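Local coordinates for SusD-like carbohydrate binding protein (Bacteroides vulgatus, PDB 3LEW) that probably binds carbohydrate at the bacterial outer membrane as a member of the SusD family, helping to capture nutrient glycans, at residues A41-G46 with F271-T276; N202-G207 with E253-H258; D340-R345 with W403-S408. One frame throughout, in Å; residues are numbered along the deposited sequence.

Contact 1. Residues A41-G46 with F271-T276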
ATOM      1  N   ALA A  41      17.227  -4.413  -0.833  1.00 14.59           N
ATOM      2  CA  ALA A  41      16.414  -3.288  -1.327  1.00 14.50           C
ATOM      3  C   ALA A  41      14.923  -3.598  -1.364  1.00 14.78           C
ATOM      4  O   ALA A  41      14.119  -2.693  -1.442  1.00 14.56           O
ATOM      5  CB  ALA A  41      16.900  -2.842  -2.769  1.00 14.92           C
ATOM      6  N   ASN A  42      14.560  -4.892  -1.375  1.00 14.46           N
ATOM      7  CA  ASN A  42      13.162  -5.307  -1.520  1.00 13.68           C
ATOM      8  C   ASN A  42      12.713  -6.326  -0.478  1.00 14.92           C
ATOM      9  O   ASN A  42      12.710  -7.543  -0.749  1.00 14.68           O
ATOM     10  CB  ASN A  42      12.961  -5.908  -2.919  1.00 14.49           C
ATOM     11  CG  ASN A  42      13.212  -4.861  -4.010  1.00 14.75           C
ATOM     12  OD1 ASN A  42      12.417  -3.935  -4.134  1.00 16.12           O
ATOM     13  ND2 ASN A  42      14.303  -5.004  -4.776  1.00 15.15           N
ATOM     14  N   PRO A  43      12.290  -5.850   0.682  1.00 14.04           N
ATOM     15  CA  PRO A  43      11.920  -6.815   1.764  1.00 14.06           C
ATOM     16  C   PRO A  43      10.482  -7.263   1.688  1.00 15.18           C
ATOM     17  O   PRO A  43       9.611  -6.686   2.317  1.00 17.16           O
ATOM     18  CB  PRO A  43      12.250  -6.016   3.062  1.00 15.10           C
ATOM     19  CG  PRO A  43      13.042  -4.805   2.584  1.00 14.78           C
ATOM     20  CD  PRO A  43      12.553  -4.506   1.215  1.00 14.19           C
ATOM     21  N   GLY A  44      10.187  -8.259   0.847  1.00 13.84           N
ATOM     22  CA  GLY A  44       8.816  -8.742   0.707  1.00 14.83           C
ATOM     23  C   GLY A  44       7.813  -7.785   0.102  1.00 14.74           C
ATOM     24  O   GLY A  44       8.198  -6.785  -0.562  1.00 13.95           O
ATOM     25  N   TYR A  45       6.525  -8.078   0.290  1.00 14.42           N
ATOM     26  CA  TYR A  45       5.456  -7.269  -0.292  1.00 15.21           C
ATOM     27  C   TYR A  45       5.508  -5.779   0.064  1.00 14.36           C
ATOM     28  O   TYR A  45       5.084  -4.901  -0.733  1.00 15.60           O
ATOM     29  CB  TYR A  45       4.091  -7.826   0.090  1.00 16.15           C
ATOM     30  CG  TYR A  45       2.916  -7.036  -0.437  1.00 17.25           C
ATOM     31  CD1 TYR A  45       2.493  -7.198  -1.741  1.00 20.74           C
ATOM     32  CD2 TYR A  45       2.198  -6.182   0.379  1.00 20.40           C
ATOM     33  CE1 TYR A  45       1.399  -6.497  -2.220  1.00 23.66           C
ATOM     34  CE2 TYR A  45       1.134  -5.490  -0.093  1.00 20.91           C
ATOM     35  CZ  TYR A  45       0.730  -5.644  -1.382  1.00 22.21           C
ATOM     36  OH  TYR A  45      -0.360  -4.979  -1.896  1.00 26.27           O
ATOM     37  N   GLY A  46       5.964  -5.479   1.281  1.00 14.30           N
ATOM     38  CA  GLY A  46       6.170  -4.095   1.655  1.00 14.85           C
ATOM     39  C   GLY A  46       7.070  -3.280   0.754  1.00 14.67           C
ATOM     40  O   GLY A  46       6.930  -2.055   0.694  1.00 15.74           O
ATOM     41  N   PHE A 271      11.924  -0.856   7.698  1.00 13.40           N
ATOM     42  CA  PHE A 271      12.083   0.280   8.624  1.00 12.74           C
ATOM     43  C   PHE A 271      13.431   0.993   8.473  1.00 12.95           C
ATOM     44  O   PHE A 271      13.561   2.162   8.863  1.00 13.52           O
ATOM     45  CB  PHE A 271      11.811  -0.163  10.084  1.00 13.62           C
ATOM     46  CG  PHE A 271      10.323  -0.171  10.455  1.00 13.11           C
ATOM     47  CD1 PHE A 271       9.510  -1.247  10.121  1.00 15.00           C
ATOM     48  CD2 PHE A 271       9.749   0.899  11.083  1.00 13.89           C
ATOM     49  CE1 PHE A 271       8.160  -1.249  10.434  1.00 15.36           C
ATOM     50  CE2 PHE A 271       8.391   0.900  11.417  1.00 16.31           C
ATOM     51  CZ  PHE A 271       7.592  -0.183  11.080  1.00 15.61           C
ATOM     52  N   HIS A 272      14.445   0.354   7.897  1.00 12.75           N
ATOM     53  CA  HIS A 272      15.652   1.083   7.570  1.00 12.83           C
ATOM     54  C   HIS A 272      15.457   2.201   6.534  1.00 13.80           C
ATOM     55  O   HIS A 272      16.265   3.134   6.463  1.00 13.51           O
ATOM     56  CB  HIS A 272      16.786   0.153   7.153  1.00 13.61           C
ATOM     57  CG  HIS A 272      17.331  -0.680   8.259  1.00 12.48           C
ATOM     58  ND1 HIS A 272      17.931  -0.136   9.381  1.00 11.08           N
ATOM     59  CD2 HIS A 272      17.405  -2.025   8.400  1.00 12.56           C
ATOM     60  CE1 HIS A 272      18.364  -1.120  10.152  1.00 12.66           C
ATOM     61  NE2 HIS A 272      18.036  -2.274   9.593  1.00 14.09           N
ATOM     62  N   TYR A 273      14.386   2.102   5.755  1.00 13.43           N
ATOM     63  CA  TYR A 273      13.954   3.114   4.765  1.00 14.28           C
ATOM     64  C   TYR A 273      12.968   4.104   5.406  1.00 14.59           C
ATOM     65  O   TYR A 273      13.094   5.346   5.246  1.00 14.56           O
ATOM     66  CB  TYR A 273      13.341   2.424   3.513  1.00 14.47           C
ATOM     67  CG  TYR A 273      14.251   1.330   2.964  1.00 14.00           C
ATOM     68  CD1 TYR A 273      15.496   1.647   2.460  1.00 14.45           C
ATOM     69  CD2 TYR A 273      13.856  -0.020   2.955  1.00 13.45           C
ATOM     70  CE1 TYR A 273      16.369   0.689   2.001  1.00 13.22           C
ATOM     71  CE2 TYR A 273      14.716  -1.002   2.500  1.00 14.61           C
ATOM     72  CZ  TYR A 273      15.976  -0.662   2.036  1.00 13.67           C
ATOM     73  OH  TYR A 273      16.860  -1.615   1.576  1.00 14.06           O
ATOM     74  N   LEU A 274      11.990   3.563   6.115  1.00 14.90           N
ATOM     75  CA  LEU A 274      10.867   4.367   6.660  1.00 14.20           C
ATOM     76  C   LEU A 274      11.194   5.156   7.927  1.00 14.36           C
ATOM     77  O   LEU A 274      10.575   6.189   8.174  1.00 15.01           O
ATOM     78  CB  LEU A 274       9.661   3.502   6.963  1.00 14.84           C
ATOM     79  CG  LEU A 274       8.996   2.761   5.816  1.00 15.85           C
ATOM     80  CD1 LEU A 274       7.892   1.899   6.349  1.00 20.14           C
ATOM     81  CD2 LEU A 274       8.474   3.801   4.798  1.00 17.96           C
ATOM     82  N   ASP A 275      12.125   4.660   8.729  1.00 13.12           N
ATOM     83  CA  ASP A 275      12.486   5.316   9.986  1.00 12.94           C
ATOM     84  C   ASP A 275      13.599   6.292   9.669  1.00 12.69           C
ATOM     85  O   ASP A 275      14.721   5.890   9.334  1.00 13.03           O
ATOM     86  CB  ASP A 275      12.922   4.271  11.025  1.00 12.80           C
ATOM     87  CG  ASP A 275      13.230   4.864  12.365  1.00 13.34           C
ATOM     88  OD1 ASP A 275      13.601   6.055  12.439  1.00 14.60           O
ATOM     89  OD2 ASP A 275      13.184   4.111  13.371  1.00 13.71           O
ATOM     90  N   THR A 276      13.267   7.578   9.751  1.00 13.58           N
ATOM     91  CA  THR A 276      14.189   8.663   9.429  1.00 13.83           C
ATOM     92  C   THR A 276      14.637   9.393  10.690  1.00 13.79           C
ATOM     93  O   THR A 276      15.257  10.465  10.614  1.00 14.51           O
ATOM     94  CB  THR A 276      13.553   9.658   8.458  1.00 13.63           C
ATOM     95  OG1 THR A 276      12.320  10.180   9.010  1.00 14.58           O
ATOM     96  CG2 THR A 276      13.259   8.959   7.104  1.00 14.76           C
TER

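Contact 2. Residues N202-G207 with E253-H258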
ATOM      1  N   ASN A 202     -13.865 -12.118   8.857  1.00 13.87           N
ATOM      2  CA  ASN A 202     -14.950 -11.415   8.159  1.00 14.73           C
ATOM      3  C   ASN A 202     -14.627  -9.930   8.009  1.00 13.64           C
ATOM      4  O   ASN A 202     -14.819  -9.395   6.942  1.00 14.46           O
ATOM      5  CB  ASN A 202     -16.299 -11.679   8.851  1.00 15.62           C
ATOM      6  CG  ASN A 202     -17.524 -11.132   8.034  1.00 18.29           C
ATOM      7  OD1 ASN A 202     -18.130 -11.854   7.220  1.00 27.37           O
ATOM      8  ND2 ASN A 202     -17.858  -9.905   8.267  1.00 23.66           N
ATOM      9  N   GLU A 203     -14.156  -9.275   9.063  1.00 14.20           N
ATOM     10  CA  GLU A 203     -13.821  -7.852   8.988  1.00 14.85           C
ATOM     11  C   GLU A 203     -12.743  -7.542   7.942  1.00 14.75           C
ATOM     12  O   GLU A 203     -12.843  -6.565   7.185  1.00 14.28           O
ATOM     13  CB  GLU A 203     -13.415  -7.328  10.373  1.00 16.23           C
ATOM     14  CG  GLU A 203     -13.008  -5.877  10.327  1.00 17.73           C
ATOM     15  CD  GLU A 203     -12.652  -5.279  11.673  1.00 22.77           C
ATOM     16  OE1 GLU A 203     -12.605  -6.009  12.664  1.00 26.41           O
ATOM     17  OE2 GLU A 203     -12.410  -4.063  11.714  1.00 22.81           O
ATOM     18  N   VAL A 204     -11.693  -8.363   7.913  1.00 14.06           N
ATOM     19  CA  VAL A 204     -10.619  -8.191   6.941  1.00 13.59           C
ATOM     20  C   VAL A 204     -11.176  -8.303   5.533  1.00 13.56           C
ATOM     21  O   VAL A 204     -10.896  -7.453   4.691  1.00 14.15           O
ATOM     22  CB  VAL A 204      -9.421  -9.149   7.146  1.00 13.51           C
ATOM     23  CG1 VAL A 204      -8.343  -8.959   6.022  1.00 14.39           C
ATOM     24  CG2 VAL A 204      -8.767  -8.962   8.540  1.00 14.41           C
ATOM     25  N   VAL A 205     -12.021  -9.320   5.282  1.00 13.12           N
ATOM     26  CA  VAL A 205     -12.653  -9.458   3.955  1.00 13.65           C
ATOM     27  C   VAL A 205     -13.479  -8.198   3.577  1.00 13.92           C
ATOM     28  O   VAL A 205     -13.367  -7.701   2.463  1.00 14.08           O
ATOM     29  CB  VAL A 205     -13.493 -10.724   3.856  1.00 13.85           C
ATOM     30  CG1 VAL A 205     -14.178 -10.799   2.469  1.00 14.68           C
ATOM     31  CG2 VAL A 205     -12.606 -12.002   4.078  1.00 13.78           C
ATOM     32  N   LEU A 206     -14.300  -7.688   4.496  1.00 14.65           N
ATOM     33  CA  LEU A 206     -15.078  -6.496   4.226  1.00 15.03           C
ATOM     34  C   LEU A 206     -14.144  -5.341   3.849  1.00 14.35           C
ATOM     35  O   LEU A 206     -14.455  -4.554   2.944  1.00 15.41           O
ATOM     36  CB  LEU A 206     -15.929  -6.093   5.457  1.00 14.27           C
ATOM     37  CG  LEU A 206     -17.155  -6.966   5.761  1.00 14.19           C
ATOM     38  CD1 LEU A 206     -17.739  -6.574   7.115  1.00 12.66           C
ATOM     39  CD2 LEU A 206     -18.235  -6.821   4.611  1.00 14.58           C
ATOM     40  N   GLY A 207     -13.004  -5.237   4.537  1.00 15.83           N
ATOM     41  CA  GLY A 207     -12.116  -4.126   4.288  1.00 15.42           C
ATOM     42  C   GLY A 207     -11.468  -4.249   2.919  1.00 15.18           C
ATOM     43  O   GLY A 207     -11.369  -3.245   2.156  1.00 14.19           O
ATOM     44  N   GLU A 253      -6.547   0.087  15.892  1.00 15.46           N
ATOM     45  CA  GLU A 253      -6.994   0.599  14.604  1.00 15.17           C
ATOM     46  C   GLU A 253      -6.475  -0.241  13.440  1.00 14.31           C
ATOM     47  O   GLU A 253      -6.929  -0.109  12.296  1.00 14.18           O
ATOM     48  CB  GLU A 253      -6.570   2.073  14.453  1.00 14.92           C
ATOM     49  CG  GLU A 253      -7.531   2.820  13.547  1.00 16.07           C
ATOM     50  CD  GLU A 253      -7.010   4.126  13.003  1.00 15.14           C
ATOM     51  OE1 GLU A 253      -6.779   5.084  13.798  1.00 15.38           O
ATOM     52  OE2 GLU A 253      -6.826   4.215  11.769  1.00 14.19           O
ATOM     53  N   TRP A 254      -5.462  -1.062  13.681  1.00 14.58           N
ATOM     54  CA  TRP A 254      -4.945  -1.938  12.628  1.00 14.55           C
ATOM     55  C   TRP A 254      -5.904  -3.102  12.454  1.00 14.40           C
ATOM     56  O   TRP A 254      -6.065  -3.927  13.343  1.00 15.87           O
ATOM     57  CB  TRP A 254      -3.557  -2.476  12.931  1.00 14.71           C
ATOM     58  CG  TRP A 254      -2.433  -1.510  12.967  1.00 13.18           C
ATOM     59  CD1 TRP A 254      -2.463  -0.181  13.358  1.00 16.82           C
ATOM     60  CD2 TRP A 254      -1.057  -1.811  12.683  1.00 13.90           C
ATOM     61  NE1 TRP A 254      -1.184   0.355  13.318  1.00 14.75           N
ATOM     62  CE2 TRP A 254      -0.306  -0.623  12.924  1.00 13.89           C
ATOM     63  CE3 TRP A 254      -0.387  -2.970  12.263  1.00 15.02           C
ATOM     64  CZ2 TRP A 254       1.069  -0.579  12.769  1.00 13.98           C
ATOM     65  CZ3 TRP A 254       0.998  -2.938  12.137  1.00 14.80           C
ATOM     66  CH2 TRP A 254       1.711  -1.726  12.375  1.00 15.08           C
ATOM     67  N   ILE A 255      -6.501  -3.177  11.277  1.00 13.97           N
ATOM     68  CA  ILE A 255      -7.342  -4.298  10.880  1.00 15.09           C
ATOM     69  C   ILE A 255      -6.496  -5.472  10.412  1.00 14.24           C
ATOM     70  O   ILE A 255      -6.809  -6.618  10.709  1.00 14.39           O
ATOM     71  CB  ILE A 255      -8.282  -3.860   9.752  1.00 15.38           C
ATOM     72  CG1 ILE A 255      -9.235  -2.772  10.285  1.00 15.18           C
ATOM     73  CG2 ILE A 255      -9.078  -5.041   9.225  1.00 16.35           C
ATOM     74  CD1 ILE A 255     -10.084  -2.121   9.184  1.00 15.26           C
ATOM     75  N   TRP A 256      -5.383  -5.171   9.745  1.00 13.73           N
ATOM     76  CA  TRP A 256      -4.576  -6.183   9.116  1.00 13.41           C
ATOM     77  C   TRP A 256      -3.141  -5.745   9.128  1.00 13.65           C
ATOM     78  O   TRP A 256      -2.826  -4.596   8.760  1.00 13.50           O
ATOM     79  CB  TRP A 256      -5.046  -6.360   7.660  1.00 13.95           C
ATOM     80  CG  TRP A 256      -4.732  -7.654   6.976  1.00 14.50           C
ATOM     81  CD1 TRP A 256      -4.579  -8.893   7.545  1.00 17.64           C
ATOM     82  CD2 TRP A 256      -4.729  -7.876   5.562  1.00 15.71           C
ATOM     83  NE1 TRP A 256      -4.434  -9.856   6.577  1.00 14.72           N
ATOM     84  CE2 TRP A 256      -4.481  -9.254   5.352  1.00 14.90           C
ATOM     85  CE3 TRP A 256      -4.849  -7.038   4.447  1.00 18.01           C
ATOM     86  CZ2 TRP A 256      -4.372  -9.811   4.067  1.00 18.20           C
ATOM     87  CZ3 TRP A 256      -4.721  -7.598   3.204  1.00 17.86           C
ATOM     88  CH2 TRP A 256      -4.481  -8.962   3.025  1.00 18.46           C
ATOM     89  N   GLY A 257      -2.269  -6.654   9.518  1.00 14.34           N
ATOM     90  CA  GLY A 257      -0.872  -6.360   9.534  1.00 13.32           C
ATOM     91  C   GLY A 257      -0.008  -7.576   9.789  1.00 14.68           C
ATOM     92  O   GLY A 257      -0.488  -8.639  10.190  1.00 16.63           O
ATOM     93  N   HIS A 258       1.282  -7.416   9.584  1.00 14.30           N
ATOM     94  CA  HIS A 258       2.252  -8.525   9.671  1.00 14.00           C
ATOM     95  C   HIS A 258       3.201  -8.317  10.869  1.00 14.90           C
ATOM     96  O   HIS A 258       3.987  -7.362  10.904  1.00 15.03           O
ATOM     97  CB  HIS A 258       3.016  -8.628   8.348  1.00 15.18           C
ATOM     98  CG  HIS A 258       4.048  -9.704   8.290  1.00 16.89           C
ATOM     99  ND1 HIS A 258       3.744 -11.036   8.434  1.00 17.58           N
ATOM    100  CD2 HIS A 258       5.383  -9.641   8.061  1.00 17.79           C
ATOM    101  CE1 HIS A 258       4.860 -11.747   8.323  1.00 16.30           C
ATOM    102  NE2 HIS A 258       5.862 -10.928   8.081  1.00 16.91           N
TER

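Contact 3. Residues D340-R345 with W403-S408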
ATOM      1  N   ASP A 340       6.611  -3.936  13.025  1.00 14.26           N
ATOM      2  CA  ASP A 340       5.531  -4.624  12.326  1.00 14.19           C
ATOM      3  C   ASP A 340       5.073  -3.801  11.114  1.00 13.84           C
ATOM      4  O   ASP A 340       5.217  -2.582  11.077  1.00 13.39           O
ATOM      5  CB  ASP A 340       4.324  -4.908  13.241  1.00 15.14           C
ATOM      6  CG  ASP A 340       4.651  -5.839  14.428  1.00 14.53           C
ATOM      7  OD1 ASP A 340       5.793  -6.387  14.530  1.00 14.41           O
ATOM      8  OD2 ASP A 340       3.730  -6.039  15.288  1.00 13.44           O
ATOM      9  N   ILE A 341       4.466  -4.489  10.166  1.00 13.53           N
ATOM     10  CA  ILE A 341       4.083  -3.888   8.887  1.00 13.56           C
ATOM     11  C   ILE A 341       2.555  -3.742   8.807  1.00 14.28           C
ATOM     12  O   ILE A 341       1.850  -4.734   8.734  1.00 14.75           O
ATOM     13  CB  ILE A 341       4.523  -4.736   7.696  1.00 14.07           C
ATOM     14  CG1 ILE A 341       6.012  -5.115   7.777  1.00 15.02           C
ATOM     15  CG2 ILE A 341       4.235  -3.968   6.377  1.00 12.86           C
ATOM     16  CD1 ILE A 341       6.998  -3.937   7.922  1.00 17.19           C
ATOM     17  N   VAL A 342       2.086  -2.512   8.803  1.00 13.80           N
ATOM     18  CA  VAL A 342       0.637  -2.232   8.676  1.00 13.79           C
ATOM     19  C   VAL A 342       0.160  -2.464   7.220  1.00 13.60           C
ATOM     20  O   VAL A 342       0.826  -2.053   6.282  1.00 13.34           O
ATOM     21  CB  VAL A 342       0.288  -0.809   9.167  1.00 13.56           C
ATOM     22  CG1 VAL A 342       0.931   0.269   8.304  1.00 13.26           C
ATOM     23  CG2 VAL A 342      -1.257  -0.592   9.173  1.00 13.52           C
ATOM     24  N   LEU A 343      -1.003  -3.118   7.043  1.00 13.88           N
ATOM     25  CA  LEU A 343      -1.549  -3.348   5.737  1.00 14.23           C
ATOM     26  C   LEU A 343      -2.930  -2.659   5.572  1.00 14.31           C
ATOM     27  O   LEU A 343      -3.279  -2.244   4.479  1.00 14.49           O
ATOM     28  CB  LEU A 343      -1.690  -4.864   5.488  1.00 14.29           C
ATOM     29  CG  LEU A 343      -0.351  -5.648   5.423  1.00 15.75           C
ATOM     30  CD1 LEU A 343      -0.637  -7.178   5.421  1.00 16.62           C
ATOM     31  CD2 LEU A 343       0.452  -5.188   4.207  1.00 17.33           C
HETATM   32  N   MSE A 344      -3.676  -2.508   6.654  1.00 14.32           N
HETATM   33  CA  MSE A 344      -5.022  -1.907   6.569  1.00 13.73           C
HETATM   34  C   MSE A 344      -5.439  -1.395   7.932  1.00 14.96           C
HETATM   35  O   MSE A 344      -5.358  -2.145   8.909  1.00 15.42           O
HETATM   36  CB  MSE A 344      -6.059  -2.904   6.058  1.00 14.03           C
HETATM   37  CG  MSE A 344      -7.352  -2.264   5.797  1.00 13.14           C
HETATM   38 SE   MSE A 344      -8.500  -3.500   4.727  0.75 17.94          SE
HETATM   39  CE  MSE A 344      -8.510  -4.935   5.787  1.00 17.41           C
ATOM     40  N   ARG A 345      -5.890  -0.133   7.996  1.00 13.82           N
ATOM     41  CA  ARG A 345      -6.404   0.465   9.217  1.00 12.92           C
ATOM     42  C   ARG A 345      -7.839   0.956   9.042  1.00 12.67           C
ATOM     43  O   ARG A 345      -8.310   1.234   7.920  1.00 14.72           O
ATOM     44  CB  ARG A 345      -5.548   1.674   9.606  1.00 12.80           C
ATOM     45  CG  ARG A 345      -4.131   1.348   9.789  1.00 15.91           C
ATOM     46  CD  ARG A 345      -3.415   2.532  10.447  1.00 16.50           C
ATOM     47  NE  ARG A 345      -3.132   3.652   9.548  1.00 15.26           N
ATOM     48  CZ  ARG A 345      -3.595   4.893   9.667  1.00 16.23           C
ATOM     49  NH1 ARG A 345      -4.456   5.254  10.621  1.00 15.82           N
ATOM     50  NH2 ARG A 345      -3.137   5.828   8.832  1.00 16.34           N
ATOM     51  N   TRP A 403       0.088   8.649   4.566  1.00 14.91           N
ATOM     52  CA  TRP A 403       1.464   8.930   4.135  1.00 14.34           C
ATOM     53  C   TRP A 403       2.373   7.774   4.502  1.00 13.98           C
ATOM     54  O   TRP A 403       2.399   7.320   5.651  1.00 14.66           O
ATOM     55  CB  TRP A 403       1.993  10.224   4.792  1.00 14.60           C
ATOM     56  CG  TRP A 403       3.362  10.624   4.292  1.00 13.61           C
ATOM     57  CD1 TRP A 403       3.640  11.526   3.292  1.00 13.12           C
ATOM     58  CD2 TRP A 403       4.653  10.101   4.727  1.00 13.38           C
ATOM     59  NE1 TRP A 403       5.013  11.628   3.113  1.00 14.29           N
ATOM     60  CE2 TRP A 403       5.641  10.753   3.978  1.00 12.77           C
ATOM     61  CE3 TRP A 403       5.051   9.162   5.686  1.00 13.79           C
ATOM     62  CZ2 TRP A 403       6.995  10.459   4.125  1.00 15.76           C
ATOM     63  CZ3 TRP A 403       6.408   8.887   5.822  1.00 15.96           C
ATOM     64  CH2 TRP A 403       7.348   9.554   5.058  1.00 16.98           C
ATOM     65  N   GLY A 404       3.127   7.281   3.536  1.00 14.70           N
ATOM     66  CA  GLY A 404       4.072   6.226   3.837  1.00 14.13           C
ATOM     67  C   GLY A 404       3.533   4.798   3.945  1.00 14.05           C
ATOM     68  O   GLY A 404       4.322   3.870   4.096  1.00 15.52           O
ATOM     69  N   GLU A 405       2.219   4.630   3.844  1.00 13.60           N
ATOM     70  CA  GLU A 405       1.594   3.310   3.996  1.00 13.41           C
ATOM     71  C   GLU A 405       1.310   2.568   2.692  1.00 13.41           C
ATOM     72  O   GLU A 405       0.783   1.464   2.731  1.00 14.68           O
ATOM     73  CB  GLU A 405       0.304   3.453   4.805  1.00 13.61           C
ATOM     74  CG  GLU A 405       0.591   3.868   6.261  1.00 14.47           C
ATOM     75  CD  GLU A 405      -0.672   4.080   7.055  1.00 17.03           C
ATOM     76  OE1 GLU A 405      -1.360   3.072   7.430  1.00 17.57           O
ATOM     77  OE2 GLU A 405      -0.941   5.268   7.315  1.00 16.77           O
ATOM     78  N   GLY A 406       1.699   3.143   1.562  1.00 14.17           N
ATOM     79  CA  GLY A 406       1.702   2.430   0.293  1.00 14.17           C
ATOM     80  C   GLY A 406       0.652   2.770  -0.754  1.00 15.09           C
ATOM     81  O   GLY A 406       0.431   1.975  -1.661  1.00 15.87           O
ATOM     82  N   PHE A 407       0.048   3.951  -0.670  1.00 14.86           N
ATOM     83  CA  PHE A 407      -1.088   4.290  -1.512  1.00 14.99           C
ATOM     84  C   PHE A 407      -0.805   5.387  -2.543  1.00 14.98           C
ATOM     85  O   PHE A 407      -1.648   5.595  -3.417  1.00 15.50           O
ATOM     86  CB  PHE A 407      -2.251   4.772  -0.645  1.00 14.64           C
ATOM     87  CG  PHE A 407      -2.772   3.746   0.323  1.00 14.21           C
ATOM     88  CD1 PHE A 407      -3.736   2.847  -0.058  1.00 16.32           C
ATOM     89  CD2 PHE A 407      -2.290   3.688   1.626  1.00 15.19           C
ATOM     90  CE1 PHE A 407      -4.206   1.893   0.843  1.00 15.60           C
ATOM     91  CE2 PHE A 407      -2.778   2.750   2.546  1.00 16.56           C
ATOM     92  CZ  PHE A 407      -3.753   1.866   2.144  1.00 18.98           C
ATOM     93  N   SER A 408       0.319   6.099  -2.467  1.00 15.08           N
ATOM     94  CA  SER A 408       0.419   7.316  -3.304  1.00 14.20           C
ATOM     95  C   SER A 408       0.272   7.031  -4.799  1.00 14.36           C
ATOM     96  O   SER A 408      -0.528   7.657  -5.480  1.00 14.40           O
ATOM     97  CB  SER A 408       1.721   8.097  -3.088  1.00 14.40           C
ATOM     98  OG  SER A 408       1.922   8.477  -1.717  1.00 14.77           O
TER
HETATM   99  O   HOH W   1      -0.402  -0.292   4.331  1.00 15.95           O

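Contact 1. Residues A41-G46 with F271-T276
The loop carrying Ala41 and Pro43 passes the short helix 271-274 at a distance, CA of Ala41 lying 9.2 Å from CA of Tyr273, and one long side chain, that of Tyr273, spans most of the interval. With CG anti to its own carbonyl carbon (chi1 -50°), the phenol ring reaches out from the helix to the loop. Its OH ends 3.4 Å from Ala41 CA, a packing contact, and the backbone N of Ala41 is a little farther from the same oxygen. The hydroxyl has its hydrogen bond just before the loop segment, with the backbone O of Tyr40, so the polar end of the ring is fastened to the same stretch of chain that its carbon atoms touch. Pro43 meets the ring differently: its CG lies near the ring plane, at the edge, 4.2 Å from Tyr273 CE2, a loose apolar contact. Pro43 is the centre of an inverse gamma turn, and its side chain points toward the helix. On the helix side, Asp275 N bonds to Phe271 O at 2.9 Å, closing the last turn before Asp275 leaves helical geometry. Around the pair, Tyr65 packs on both Ala41 and Tyr273, Phe37 lies against Pro43, and Phe286 of strand 286-288 flanks Tyr273. No hydrogen bond joins the two segments directly, and the buried area is small, 104 Å². The chemistry is that of a single tyrosine bridging helix and loop, its hydroxyl bonded to Tyr40 O and its edge loosely against proline, so the link probably depends more on that bond than on contact area.

Contact 2. Residues N202-G207 with E253-H258
Buried apolar packing of a helix against a strand joins Val204, near the start of helix 202-215, to Ile255 and Trp256 of strand 254-258. The backbones come close, with CA of Val204 6.4 Å from CA of Ile255, and no hydrogen bond crosses between them. Val204 divides its two methyls between the neighbours. CG1, placed opposite the backbone N by a chi1 of 177°, sits over one face of the Trp256 indole, 3.8 Å from the centroid of the five-membered ring and only 7° off its normal, a CH-pi contact. The other methyl, CG2, lies 3.7 Å from Ile255 O and 4.0 Å from Ile255 CG2. Both partners can turn to the helix because Ile255 and Trp256 form a classic beta bulge opposite Met344, a selenomethionine in the crystal: the chain bends at this pair, and two successive side chains point toward the same helix. Replacing Trp256 by an alanine would probably open a gap beneath Val204 CG1 and leave the backbone O of His198, which accepts the indole NE1 hydrogen bond, without that partner. One residue earlier, Glu203 stretches its chain across Ile255 at about a right angle, so that its OE2 rests 3.7 Å from Ile255 CG1, with CD1 slightly farther away. This is contact of a carboxylate oxygen with hydrocarbon. Leu229 of helix 219-232 touches Glu203 as well, while Arg194 NH2 donates a hydrogen bond to Ile255 O, the carbonyl that Val204 CG2 packs against.

Contact 3. Residues D340-R345 with W403-S408
Arg345 and Glu405 form a buried salt bridge that is side-on and two-pronged. NE of Arg345 donates to Glu405 OE1 at 2.8 Å and almost straight, 176° at the hydrogen, while NH2 of Arg345 donates to Glu405 OE2 at 2.7 Å, reaching its syn lone pair. The guanidinium and carboxylate planes are 24° apart, nearly coplanar, so the two groups meet edge to edge and the paired bonds hold both against rotation. A bend at chi3 of Arg345 (-77°) turns the guanidinium edge to the carboxylate. Val342, three residues before Arg345 on the same strand, lays CG1 3.7 Å from Glu405 OE1, adding an apolar wall beside the acid. A water bridges the two backbones, donating to Val342 O at 2.9 Å and to Glu405 O at 2.7 Å. Farther out, Arg345 NH1 has salt bridges to Glu253 and Glu401, and Lys328 NZ joins Glu405 OE2; these alternating charges probably keep both groups ionised although buried. Gly404 and Gly406, both at positive phi, flank Glu405 in a loop of no regular structure, from which the Glu405 side chain points toward the strand. The arrangement is a buried ion-pair network, fixing the loop between helices 387-401 and 408-414 to strand 341-345, near the centre of this SusD-family protein.

In the fold
From the N terminus, the loop 41-46 after helix 19-35 comes first; contact 1 closes when helix 271-274 returns to it, some 225 residues later. Contact 2 falls wholly within that long excursion, a shorter loop from helix 202-215 to strand 254-258. Contact 3 opens only afterwards, linking strand 341-345 to the loop before helix 408-414, and so stands in series with both. Contacts 2 and 3 share a two-stranded antiparallel sheet, where Ile255 N probably bonds to Met344 O and Trp254 packs on Val342. Phe271 packs on Asp340 and Ile341, bringing contact 1 against contact 3, whereas contacts 1 and 2 do not touch.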